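Local structure of glyoxalase-related enzyme, AraC type (3BT3) at residues L104-Y107 with V108-G112; I131-T134 with D135-L139. The protein is of unknown function but is a glyoxalase-related member of the VOC superfamily, probably serving as part of an AraC-type transcription regulator. All blocks are in the same frame, centred on the assembly; numbering follows the deposited sequence.

Contact 1: L104-Y107 with V108-G112; sequences LHKY and VKENG
Each residue of Leu104-Tyr107 meets the one four places on in 108-111, over the last two turns of helix 101-110, so that one i to i+4 spacing brings together apolar, charged and aromatic pairs. Four i to i+4 backbone bonds run from Leu104 O to Val108 N through to Tyr107 O and Asn111 N. The first is nearly straight, with an N-H...O angle of 175°, and the last bends to 134° as Asn111 leaves helical geometry.

The apolar pair lies on the buried side. Leu104 and Val108 point the same way, with CD1 of Leu104 3.8 Å from CG2 of Val108. Val108 also packs on Ile42, Leu43 and Trp113, while Leu104 touches Tyr18 of the second subunit.

The charged and polar pairs lie nearer solvent, Lys106 and Glu110 most of all. NZ of Lys106 forms a salt bridge with OE2 of Glu110 at 3.4 Å; the lysine is extended until a bend at its last torsion turns the ammonium group. Lys109 runs alongside His105, with CG of Lys109 3.8 Å from CE1 of His105. The histidine also touches Ile116, and the Lys109 ammonium makes a long, weak ion pair with Asp114.

The aromatic contact lies at the helix end. With CG anti to the backbone N (chi1 -169°), the Tyr107 ring offers a face to Asn111, and Tyr107 also packs on Arg16 of the second subunit. Ring and amide planes stand nearly perpendicular, and ND2 of Asn111 sits over the ring centre, 3.4 Å from CE2 and CZ of Tyr107.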
loop_
_atom_site.group_PDB
_atom_site.type_symbol
_atom_site.label_atom_id
_atom_site.label_comp_id
_atom_site.label_asym_id
_atom_site.label_seq_id
_atom_site.Cartn_x
_atom_site.Cartn_y
_atom_site.Cartn_z
ATOM N N LEU A 104 -15.874 2.391 -13.723
ATOM C CA LEU A 104 -15.821 2.010 -12.315
ATOM C C LEU A 104 -17.017 2.542 -11.536
ATOM O O LEU A 104 -17.711 1.790 -10.856
ATOM C CB LEU A 104 -14.544 2.522 -11.643
ATOM C CG LEU A 104 -14.550 2.388 -10.112
ATOM C CD1 LEU A 104 -14.650 0.935 -9.734
ATOM C CD2 LEU A 104 -13.287 2.988 -9.519
ATOM N N HIS A 105 -17.250 3.844 -11.639
ATOM C CA HIS A 105 -18.345 4.480 -10.926
ATOM C C HIS A 105 -19.691 3.826 -11.233
ATOM O O HIS A 105 -20.506 3.587 -10.332
ATOM C CB HIS A 105 -18.383 5.959 -11.283
ATOM C CG HIS A 105 -19.309 6.760 -10.428
ATOM N ND1 HIS A 105 -20.679 6.711 -10.567
ATOM C CD2 HIS A 105 -19.064 7.624 -9.417
ATOM C CE1 HIS A 105 -21.237 7.513 -9.678
ATOM N NE2 HIS A 105 -20.279 8.079 -8.967
ATOM N N LYS A 106 -19.908 3.529 -12.508
ATOM C CA LYS A 106 -21.142 2.904 -12.953
ATOM C C LYS A 106 -21.251 1.478 -12.409
ATOM O O LYS A 106 -22.336 1.036 -12.007
ATOM C CB LYS A 106 -21.188 2.899 -14.478
ATOM C CG LYS A 106 -22.423 2.261 -15.081
ATOM C CD LYS A 106 -22.513 2.615 -16.563
ATOM C CE LYS A 106 -23.671 1.916 -17.261
ATOM N NZ LYS A 106 -23.430 0.448 -17.419
ATOM N N TYR A 107 -20.128 0.764 -12.389
ATOM C CA TYR A 107 -20.117 -0.604 -11.880
ATOM C C TYR A 107 -20.510 -0.623 -10.405
ATOM O O TYR A 107 -21.379 -1.386 -9.994
ATOM C CB TYR A 107 -18.729 -1.212 -12.043
ATOM C CG TYR A 107 -18.680 -2.697 -11.785
ATOM C CD1 TYR A 107 -19.263 -3.595 -12.678
ATOM C CD2 TYR A 107 -18.015 -3.211 -10.669
ATOM C CE1 TYR A 107 -19.181 -4.966 -12.474
ATOM C CE2 TYR A 107 -17.927 -4.582 -10.455
ATOM C CZ TYR A 107 -18.510 -5.456 -11.363
ATOM O OH TYR A 107 -18.399 -6.818 -11.183
ATOM N N VAL A 108 -19.854 0.225 -9.616
ATOM C CA VAL A 108 -20.132 0.324 -8.193
ATOM C C VAL A 108 -21.606 0.676 -7.991
ATOM O O VAL A 108 -22.334 -0.038 -7.294
ATOM C CB VAL A 108 -19.238 1.406 -7.521
ATOM C CG1 VAL A 108 -19.670 1.631 -6.083
ATOM C CG2 VAL A 108 -17.776 0.972 -7.558
ATOM N N LYS A 109 -22.048 1.772 -8.605
ATOM C CA LYS A 109 -23.445 2.180 -8.477
ATOM C C LYS A 109 -24.383 1.058 -8.909
ATOM O O LYS A 109 -25.368 0.767 -8.237
ATOM C CB LYS A 109 -23.726 3.437 -9.309
ATOM C CG LYS A 109 -23.535 4.756 -8.549
ATOM C CD LYS A 109 -24.437 4.813 -7.319
ATOM C CE LYS A 109 -24.960 6.219 -7.048
ATOM N NZ LYS A 109 -23.892 7.196 -6.671
ATOM N N GLU A 110 -24.062 0.423 -10.029
ATOM C CA GLU A 110 -24.884 -0.661 -10.543
ATOM C C GLU A 110 -24.984 -1.809 -9.561
ATOM O O GLU A 110 -25.994 -2.521 -9.539
ATOM C CB GLU A 110 -24.326 -1.177 -11.871
ATOM C CG GLU A 110 -25.210 -0.856 -13.057
ATOM C CD GLU A 110 -25.319 0.639 -13.326
ATOM O OE1 GLU A 110 -25.566 1.411 -12.368
ATOM O OE2 GLU A 110 -25.160 1.039 -14.504
ATOM N N ASN A 111 -23.948 -1.996 -8.750
ATOM C CA ASN A 111 -23.971 -3.079 -7.782
ATOM C C ASN A 111 -24.578 -2.705 -6.438
ATOM O O ASN A 111 -24.436 -3.435 -5.460
ATOM C CB ASN A 111 -22.577 -3.672 -7.613
ATOM C CG ASN A 111 -22.215 -4.609 -8.750
ATOM O OD1 ASN A 111 -22.921 -5.590 -9.004
ATOM N ND2 ASN A 111 -21.118 -4.315 -9.443
ATOM N N GLY A 112 -25.257 -1.563 -6.400
ATOM C CA GLY A 112 -25.939 -1.146 -5.190
ATOM C C GLY A 112 -25.207 -0.363 -4.126
ATOM O O GLY A 112 -25.804 -0.015 -3.109
#

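Contact 2: I131-T134 with D135-L139; sequences ITTT and DGCIL
Thr133 grips the chain that folds back on it through both branches of its side chain, and this is where the contact is tightest. Its OG1 accepts N-H of Asp135 at 3.1 Å, an ST turn, and more weakly that of Cys137; a further hydrogen bond joins it to the hydroxyl of Tyr27, so three partners, one of them weak, hold the hydroxyl of a buried residue. A chi1 of 69° sets OG1 between the backbone N and the carbonyl carbon, facing the turn. The same rotation directs CG2 to Leu139, whose chain it meets at about a right angle, with 3.8 Å from CG2 of Thr133 to CG of Leu139. Trp38 of helix 32-41 packs against Thr133 as well.

The backbone follows a familiar plan, a beta hairpin closed by a type I turn from Thr133 to Gly136 with a G1 bulge at the glycine. Gly136, at positive phi, gives its N-H to Thr133 O at 3.0 Å from well above the carbonyl plane, whereas Thr133 N bonds Cys137 O at 2.9 Å. Farther on, Ile131 and Leu139 form an antiparallel hydrogen-bonded pair, both its N...O distances 2.8 Å.

The face bearing Thr132 and Ile138 is more open to solvent and touches at fewer points. These two, a non-hydrogen-bonded pair, are partly exposed and slant across one another, meeting through OG1 of Thr132 and CD1 of Ile138 at 3.5 Å. At the bend Gly136 is exposed, but the neighbouring polar chains are anchored: OD1 of Asp135 hydrogen-bonds the hydroxyls of Thr35 and Tyr27, and OG1 of Thr134 hydrogen-bonds NZ of Lys34.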
loop_
_atom_site.group_PDB
_atom_site.type_symbol
_atom_site.label_atom_id
_atom_site.label_comp_id
_atom_site.label_asym_id
_atom_site.label_seq_id
_atom_site.Cartn_x
_atom_site.Cartn_y
_atom_site.Cartn_z
ATOM N N ILE A 131 -14.197 5.994 -2.695
ATOM C CA ILE A 131 -15.214 5.043 -2.287
ATOM C C ILE A 131 -14.985 4.699 -0.832
ATOM O O ILE A 131 -13.847 4.592 -0.393
ATOM C CB ILE A 131 -15.111 3.746 -3.117
ATOM C CG1 ILE A 131 -15.162 4.099 -4.604
ATOM C CG2 ILE A 131 -16.238 2.777 -2.753
ATOM C CD1 ILE A 131 -15.075 2.905 -5.530
ATOM N N THR A 132 -16.071 4.546 -0.086
ATOM C CA THR A 132 -15.983 4.169 1.311
ATOM C C THR A 132 -16.255 2.669 1.319
ATOM O O THR A 132 -17.249 2.228 0.747
ATOM C CB THR A 132 -17.054 4.875 2.143
ATOM O OG1 THR A 132 -16.890 6.294 2.028
ATOM C CG2 THR A 132 -16.938 4.464 3.605
ATOM N N THR A 133 -15.377 1.887 1.944
ATOM C CA THR A 133 -15.564 0.438 1.972
ATOM C C THR A 133 -16.541 0.027 3.051
ATOM O O THR A 133 -16.982 0.857 3.845
ATOM C CB THR A 133 -14.243 -0.318 2.237
ATOM O OG1 THR A 133 -13.805 -0.086 3.589
ATOM C CG2 THR A 133 -13.183 0.139 1.275
ATOM N N THR A 134 -16.862 -1.263 3.080
ATOM C CA THR A 134 -17.788 -1.810 4.070
ATOM C C THR A 134 -17.183 -1.682 5.459
ATOM O O THR A 134 -17.884 -1.797 6.455
ATOM C CB THR A 134 -18.096 -3.317 3.813
ATOM O OG1 THR A 134 -19.129 -3.757 4.701
ATOM C CG2 THR A 134 -16.862 -4.172 4.064
ATOM N N ASP A 135 -15.877 -1.444 5.516
ATOM C CA ASP A 135 -15.185 -1.318 6.790
ATOM C C ASP A 135 -14.999 0.128 7.218
ATOM O O ASP A 135 -14.527 0.391 8.317
ATOM C CB ASP A 135 -13.822 -2.007 6.701
ATOM C CG ASP A 135 -13.944 -3.489 6.412
ATOM O OD1 ASP A 135 -13.411 -3.960 5.385
ATOM O OD2 ASP A 135 -14.589 -4.183 7.222
ATOM N N GLY A 136 -15.354 1.062 6.341
ATOM C CA GLY A 136 -15.210 2.467 6.672
ATOM C C GLY A 136 -14.018 3.204 6.075
ATOM O O GLY A 136 -14.014 4.430 6.077
ATOM N N CYS A 137 -13.015 2.489 5.567
ATOM C CA CYS A 137 -11.847 3.147 4.982
ATOM C C CYS A 137 -12.219 3.805 3.676
ATOM O O CYS A 137 -13.227 3.459 3.048
ATOM C CB CYS A 137 -10.716 2.171 4.652
ATOM S SG CYS A 137 -10.652 0.684 5.594
ATOM N N ILE A 138 -11.358 4.725 3.260
ATOM C CA ILE A 138 -11.529 5.454 2.021
ATOM C C ILE A 138 -10.559 4.954 0.962
ATOM O O ILE A 138 -9.367 4.777 1.230
ATOM C CB ILE A 138 -11.261 6.972 2.212
ATOM C CG1 ILE A 138 -12.202 7.556 3.271
ATOM C CG2 ILE A 138 -11.397 7.688 0.884
ATOM C CD1 ILE A 138 -13.673 7.292 3.018
ATOM N N LEU A 139 -11.070 4.731 -0.242
ATOM C CA LEU A 139 -10.229 4.312 -1.350
ATOM C C LEU A 139 -10.332 5.389 -2.413
ATOM O O LEU A 139 -11.434 5.719 -2.870
ATOM C CB LEU A 139 -10.698 2.984 -1.943
ATOM C CG LEU A 139 -10.662 1.750 -1.056
ATOM C CD1 LEU A 139 -11.032 0.533 -1.879
ATOM C CD2 LEU A 139 -9.269 1.591 -0.456
#

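In the fold
Contact 1 comes first along the chain, at the end of helix 101-110, and contact 2 follows in the hairpin of strands 126-132 and 138-144. Their centres lie about 15 Å apart, yet they meet where CG2 of Val108 packs 3.9 Å from CD1 of Ile131, joining the helix to the mixed sheet ordered 92-99, 138-144, 126-132, 120-122. Trp113 and Leu43 touch both residues of that junction. Contact 2 also reaches strand 26-29 and helix 32-41, whereas contact 1 turns partly toward the second subunit. Together they connect helix, sheet and subunit interface in a protein of the VOC superfamily, whose fold is built from beta-alpha-beta-beta-beta units.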